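PDB 6N1L: fibronectin-binding protein BBK32 from Borrelia burgdorferi, which binds fibronectin and, through its complement inhibitory domain, probably blocks the classical pathway of complement by binding the protease C1r. Local coordinates for residues 20-31 against 133-144. Numbering follows the deposited sequence.
Sequences VDSAIQTITKIY and ILLMRDSLKEVQ
Antiparallel knobs-into-holes packing joins the first and last helices of this all-helical domain, with Ile27 seated among Ile133, Met136, Arg137 and Leu140. The short segments run at 159° to each other, and their axes approach to 9.6 Å. CD1 of Ile27 lies 3.8 Å from CD1 of Leu140 and also touches CG of Met136, while its other branch, CG2, rests on the carbonyl of Ile133. Leu140 returns the fit, pushing between Val20, Ala23, Ile24 and Ile27; Ile24 and Leu140 lie alongside each other, pointing opposite ways, with Ile24 CG1 3.7 Å from Leu140 CB.

The seam belongs to a helical bundle: helix 66-87 meets Val20 and Ala23, and helix 93-117 meets Ile133, Met136 and Leu140, so the interlocked residues run on into the core of the domain. Arg137 first lays its CG against CG2 of Ile24, then bends at chi3 (62°) and carries NH1 to OG1 of Thr28, a 3.0 Å hydrogen bond lying almost in the guanidinium plane. One end of the seam is lined by Tyr31, whose ring takes a CH-pi contact: CD2 of Leu134 stands 4.1 Å from the centroid, over one face. At the other end CG of Gln144 lies 3.6 Å from CG1 of Val20, and the bend at chi2 (-71°) turns the amide toward Asp21. There NE2 comes implausibly close to Asp21 OD1, at 2.4 Å, so the details of that bond are doubtful; NE2 also donates to the backbone oxygen of Lys17.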
loop_
_atom_site.group_PDB
_atom_site.type_symbol
_atom_site.label_atom_id
_atom_site.label_comp_id
_atom_site.label_asym_id
_atom_site.label_seq_id
_atom_site.Cartn_x
_atom_site.Cartn_y
_atom_site.Cartn_z
ATOM N N VAL A 20 5.720 -6.234 8.844
ATOM C CA VAL A 20 4.489 -5.457 8.946
ATOM C C VAL A 20 4.803 -3.962 8.926
ATOM O O VAL A 20 4.131 -3.175 8.239
ATOM C CB VAL A 20 3.706 -5.866 10.206
ATOM C CG1 VAL A 20 2.533 -4.928 10.432
ATOM C CG2 VAL A 20 3.213 -7.304 10.062
ATOM N N ASP A 21 5.844 -3.550 9.652
ATOM C CA ASP A 21 6.251 -2.146 9.626
ATOM C C ASP A 21 6.618 -1.708 8.219
ATOM O O ASP A 21 6.245 -0.610 7.783
ATOM C CB ASP A 21 7.438 -1.915 10.563
ATOM C CG ASP A 21 7.018 -1.546 11.976
ATOM O OD1 ASP A 21 5.798 -1.407 12.235
ATOM O OD2 ASP A 21 7.919 -1.404 12.837
ATOM N N SER A 22 7.360 -2.548 7.492
ATOM C CA SER A 22 7.710 -2.227 6.115
ATOM C C SER A 22 6.474 -2.159 5.232
ATOM O O SER A 22 6.416 -1.350 4.303
ATOM C CB SER A 22 8.692 -3.253 5.564
ATOM O OG SER A 22 9.856 -3.327 6.373
ATOM N N ALA A 23 5.485 -3.015 5.482
ATOM C CA ALA A 23 4.262 -2.959 4.685
ATOM C C ALA A 23 3.509 -1.666 4.953
ATOM O O ALA A 23 2.961 -1.052 4.020
ATOM C CB ALA A 23 3.376 -4.172 4.990
ATOM N N ILE A 24 3.493 -1.227 6.213
ATOM C CA ILE A 24 2.835 0.021 6.578
ATOM C C ILE A 24 3.497 1.181 5.852
ATOM O O ILE A 24 2.824 2.038 5.260
ATOM C CB ILE A 24 2.865 0.220 8.102
ATOM C CG1 ILE A 24 1.949 -0.795 8.794
ATOM C CG2 ILE A 24 2.439 1.644 8.478
ATOM C CD1 ILE A 24 1.997 -0.716 10.319
ATOM N N GLN A 25 4.831 1.210 5.882
ATOM C CA GLN A 25 5.584 2.239 5.165
ATOM C C GLN A 25 5.273 2.234 3.673
ATOM O O GLN A 25 5.196 3.300 3.045
ATOM C CB GLN A 25 7.090 2.031 5.381
ATOM C CG GLN A 25 7.555 2.163 6.822
ATOM C CD GLN A 25 7.466 3.583 7.350
ATOM O OE1 GLN A 25 6.381 4.077 7.676
ATOM N NE2 GLN A 25 8.613 4.253 7.433
ATOM N N THR A 26 5.151 1.043 3.075
ATOM C CA THR A 26 4.867 0.942 1.651
ATOM C C THR A 26 3.489 1.503 1.323
ATOM O O THR A 26 3.324 2.194 0.312
ATOM C CB THR A 26 4.987 -0.507 1.187
ATOM O OG1 THR A 26 6.279 -1.023 1.565
ATOM C CG2 THR A 26 4.809 -0.623 -0.312
ATOM N N ILE A 27 2.483 1.191 2.144
ATOM C CA ILE A 27 1.166 1.786 1.935
ATOM C C ILE A 27 1.255 3.303 1.997
ATOM O O ILE A 27 0.668 4.004 1.171
ATOM C CB ILE A 27 0.155 1.238 2.956
ATOM C CG1 ILE A 27 -0.099 -0.233 2.638
ATOM C CG2 ILE A 27 -1.140 2.065 2.875
ATOM C CD1 ILE A 27 -1.015 -0.963 3.650
ATOM N N THR A 28 1.990 3.838 2.972
ATOM C CA THR A 28 2.097 5.290 3.072
ATOM C C THR A 28 2.747 5.860 1.818
ATOM O O THR A 28 2.315 6.902 1.305
ATOM C CB THR A 28 2.879 5.679 4.331
ATOM O OG1 THR A 28 2.219 5.147 5.493
ATOM C CG2 THR A 28 2.967 7.184 4.477
ATOM N N LYS A 29 3.744 5.154 1.275
ATOM C CA LYS A 29 4.386 5.582 0.033
ATOM C C LYS A 29 3.390 5.616 -1.124
ATOM O O LYS A 29 3.370 6.576 -1.912
ATOM C CB LYS A 29 5.552 4.650 -0.292
ATOM C CG LYS A 29 6.327 5.027 -1.546
ATOM C CD LYS A 29 7.330 3.931 -1.887
ATOM C CE LYS A 29 8.137 4.281 -3.130
ATOM N NZ LYS A 29 9.039 3.160 -3.527
ATOM N N ILE A 30 2.541 4.585 -1.231
ATOM C CA ILE A 30 1.537 4.551 -2.287
ATOM C C ILE A 30 0.546 5.698 -2.112
ATOM O O ILE A 30 0.176 6.368 -3.081
ATOM C CB ILE A 30 0.811 3.194 -2.314
ATOM C CG1 ILE A 30 1.761 2.057 -2.704
ATOM C CG2 ILE A 30 -0.326 3.233 -3.318
ATOM C CD1 ILE A 30 1.194 0.631 -2.389
ATOM N N TYR A 31 0.080 5.922 -0.876
ATOM C CA TYR A 31 -0.908 6.975 -0.658
ATOM C C TYR A 31 -0.305 8.354 -0.932
ATOM O O TYR A 31 -0.964 9.223 -1.516
ATOM C CB TYR A 31 -1.473 6.896 0.766
ATOM C CG TYR A 31 -2.530 7.932 1.021
ATOM C CD1 TYR A 31 -3.772 7.841 0.408
ATOM C CD2 TYR A 31 -2.287 9.006 1.859
ATOM C CE1 TYR A 31 -4.737 8.807 0.608
ATOM C CE2 TYR A 31 -3.253 9.963 2.082
ATOM C CZ TYR A 31 -4.473 9.861 1.456
ATOM O OH TYR A 31 -5.430 10.831 1.683
ATOM N N ILE A 133 -6.417 0.547 0.877
ATOM C CA ILE A 133 -5.099 0.522 1.494
ATOM C C ILE A 133 -5.068 1.359 2.762
ATOM O O ILE A 133 -4.304 1.056 3.685
ATOM C CB ILE A 133 -3.984 0.945 0.508
ATOM C CG1 ILE A 133 -4.155 2.398 0.065
ATOM C CG2 ILE A 133 -3.949 -0.014 -0.686
ATOM C CD1 ILE A 133 -2.915 2.965 -0.666
ATOM N N LEU A 134 -5.872 2.414 2.844
ATOM C CA LEU A 134 -5.903 3.195 4.072
ATOM C C LEU A 134 -6.462 2.352 5.217
ATOM O O LEU A 134 -5.932 2.379 6.329
ATOM C CB LEU A 134 -6.739 4.460 3.883
ATOM C CG LEU A 134 -6.091 5.619 3.105
ATOM C CD1 LEU A 134 -7.123 6.725 2.937
ATOM C CD2 LEU A 134 -4.880 6.108 3.870
ATOM N N LEU A 135 -7.511 1.572 4.937
ATOM C CA LEU A 135 -8.050 0.682 5.961
ATOM C C LEU A 135 -7.056 -0.423 6.316
ATOM O O LEU A 135 -6.915 -0.798 7.491
ATOM C CB LEU A 135 -9.378 0.098 5.476
ATOM C CG LEU A 135 -10.507 1.131 5.438
ATOM C CD1 LEU A 135 -11.715 0.660 4.652
ATOM C CD2 LEU A 135 -10.886 1.516 6.870
ATOM N N MET A 136 -6.388 -0.968 5.303
ATOM C CA MET A 136 -5.378 -1.999 5.499
ATOM C C MET A 136 -4.240 -1.515 6.393
ATOM O O MET A 136 -3.774 -2.249 7.273
ATOM C CB MET A 136 -4.856 -2.438 4.133
ATOM C CG MET A 136 -3.835 -3.552 4.169
ATOM S SD MET A 136 -3.332 -3.974 2.488
ATOM C CE MET A 136 -4.864 -4.633 1.840
ATOM N N ARG A 137 -3.766 -0.279 6.185
ATOM C CA ARG A 137 -2.719 0.247 7.056
ATOM C C ARG A 137 -3.179 0.279 8.509
ATOM O O ARG A 137 -2.407 -0.043 9.417
ATOM C CB ARG A 137 -2.312 1.649 6.597
ATOM C CG ARG A 137 -1.143 2.232 7.365
ATOM C CD ARG A 137 -0.699 3.574 6.742
ATOM N NE ARG A 137 -1.772 4.561 6.803
ATOM C CZ ARG A 137 -1.668 5.821 6.376
ATOM N NH1 ARG A 137 -0.535 6.263 5.845
ATOM N NH2 ARG A 137 -2.699 6.642 6.487
ATOM N N ASP A 138 -4.435 0.668 8.741
ATOM C CA ASP A 138 -4.975 0.662 10.098
ATOM C C ASP A 138 -5.018 -0.752 10.663
ATOM O O ASP A 138 -4.631 -0.980 11.817
ATOM C CB ASP A 138 -6.372 1.285 10.109
ATOM C CG ASP A 138 -6.339 2.805 9.952
ATOM O OD1 ASP A 138 -5.243 3.399 10.051
ATOM O OD2 ASP A 138 -7.418 3.392 9.732
ATOM N N SER A 139 -5.454 -1.722 9.855
ATOM C CA SER A 139 -5.481 -3.111 10.319
ATOM C C SER A 139 -4.081 -3.618 10.631
ATOM O O SER A 139 -3.878 -4.341 11.615
ATOM C CB SER A 139 -6.149 -4.018 9.280
ATOM O OG SER A 139 -7.479 -3.625 8.994
ATOM N N LEU A 140 -3.096 -3.261 9.802
ATOM C CA LEU A 140 -1.719 -3.642 10.094
ATOM C C LEU A 140 -1.221 -3.012 11.389
ATOM O O LEU A 140 -0.421 -3.623 12.106
ATOM C CB LEU A 140 -0.801 -3.249 8.931
ATOM C CG LEU A 140 -1.036 -4.026 7.630
ATOM C CD1 LEU A 140 -0.220 -3.408 6.494
ATOM C CD2 LEU A 140 -0.682 -5.509 7.798
ATOM N N LYS A 141 -1.675 -1.795 11.699
ATOM C CA LYS A 141 -1.317 -1.174 12.970
ATOM C C LYS A 141 -1.903 -1.954 14.143
ATOM O O LYS A 141 -1.258 -2.090 15.189
ATOM C CB LYS A 141 -1.789 0.282 12.991
ATOM C CG LYS A 141 -0.902 1.223 12.181
ATOM C CD LYS A 141 -1.593 2.563 11.930
ATOM C CE LYS A 141 -0.804 3.427 10.965
ATOM N NZ LYS A 141 0.453 3.953 11.574
ATOM N N GLU A 142 -3.127 -2.465 13.985
ATOM C CA GLU A 142 -3.703 -3.354 14.993
ATOM C C GLU A 142 -2.851 -4.602 15.181
ATOM O O GLU A 142 -2.614 -5.038 16.316
ATOM C CB GLU A 142 -5.122 -3.740 14.595
ATOM C CG GLU A 142 -6.166 -2.751 15.061
ATOM C CD GLU A 142 -7.308 -2.579 14.079
ATOM O OE1 GLU A 142 -7.811 -3.595 13.542
ATOM O OE2 GLU A 142 -7.708 -1.415 13.846
ATOM N N VAL A 143 -2.396 -5.201 14.075
ATOM C CA VAL A 143 -1.549 -6.390 14.151
ATOM C C VAL A 143 -0.326 -6.113 15.008
ATOM O O VAL A 143 0.049 -6.921 15.869
ATOM C CB VAL A 143 -1.152 -6.854 12.735
ATOM C CG1 VAL A 143 0.088 -7.740 12.789
ATOM C CG2 VAL A 143 -2.314 -7.563 12.057
ATOM N N GLN A 144 0.309 -4.958 14.793
ATOM C CA GLN A 144 1.490 -4.606 15.568
ATOM C C GLN A 144 1.189 -4.549 17.057
ATOM O O GLN A 144 2.025 -4.954 17.871
ATOM C CB GLN A 144 2.056 -3.273 15.081
ATOM C CG GLN A 144 2.686 -3.334 13.696
ATOM C CD GLN A 144 4.001 -4.111 13.668
ATOM O OE1 GLN A 144 4.093 -5.238 14.169
ATOM N NE2 GLN A 144 5.024 -3.512 13.079
#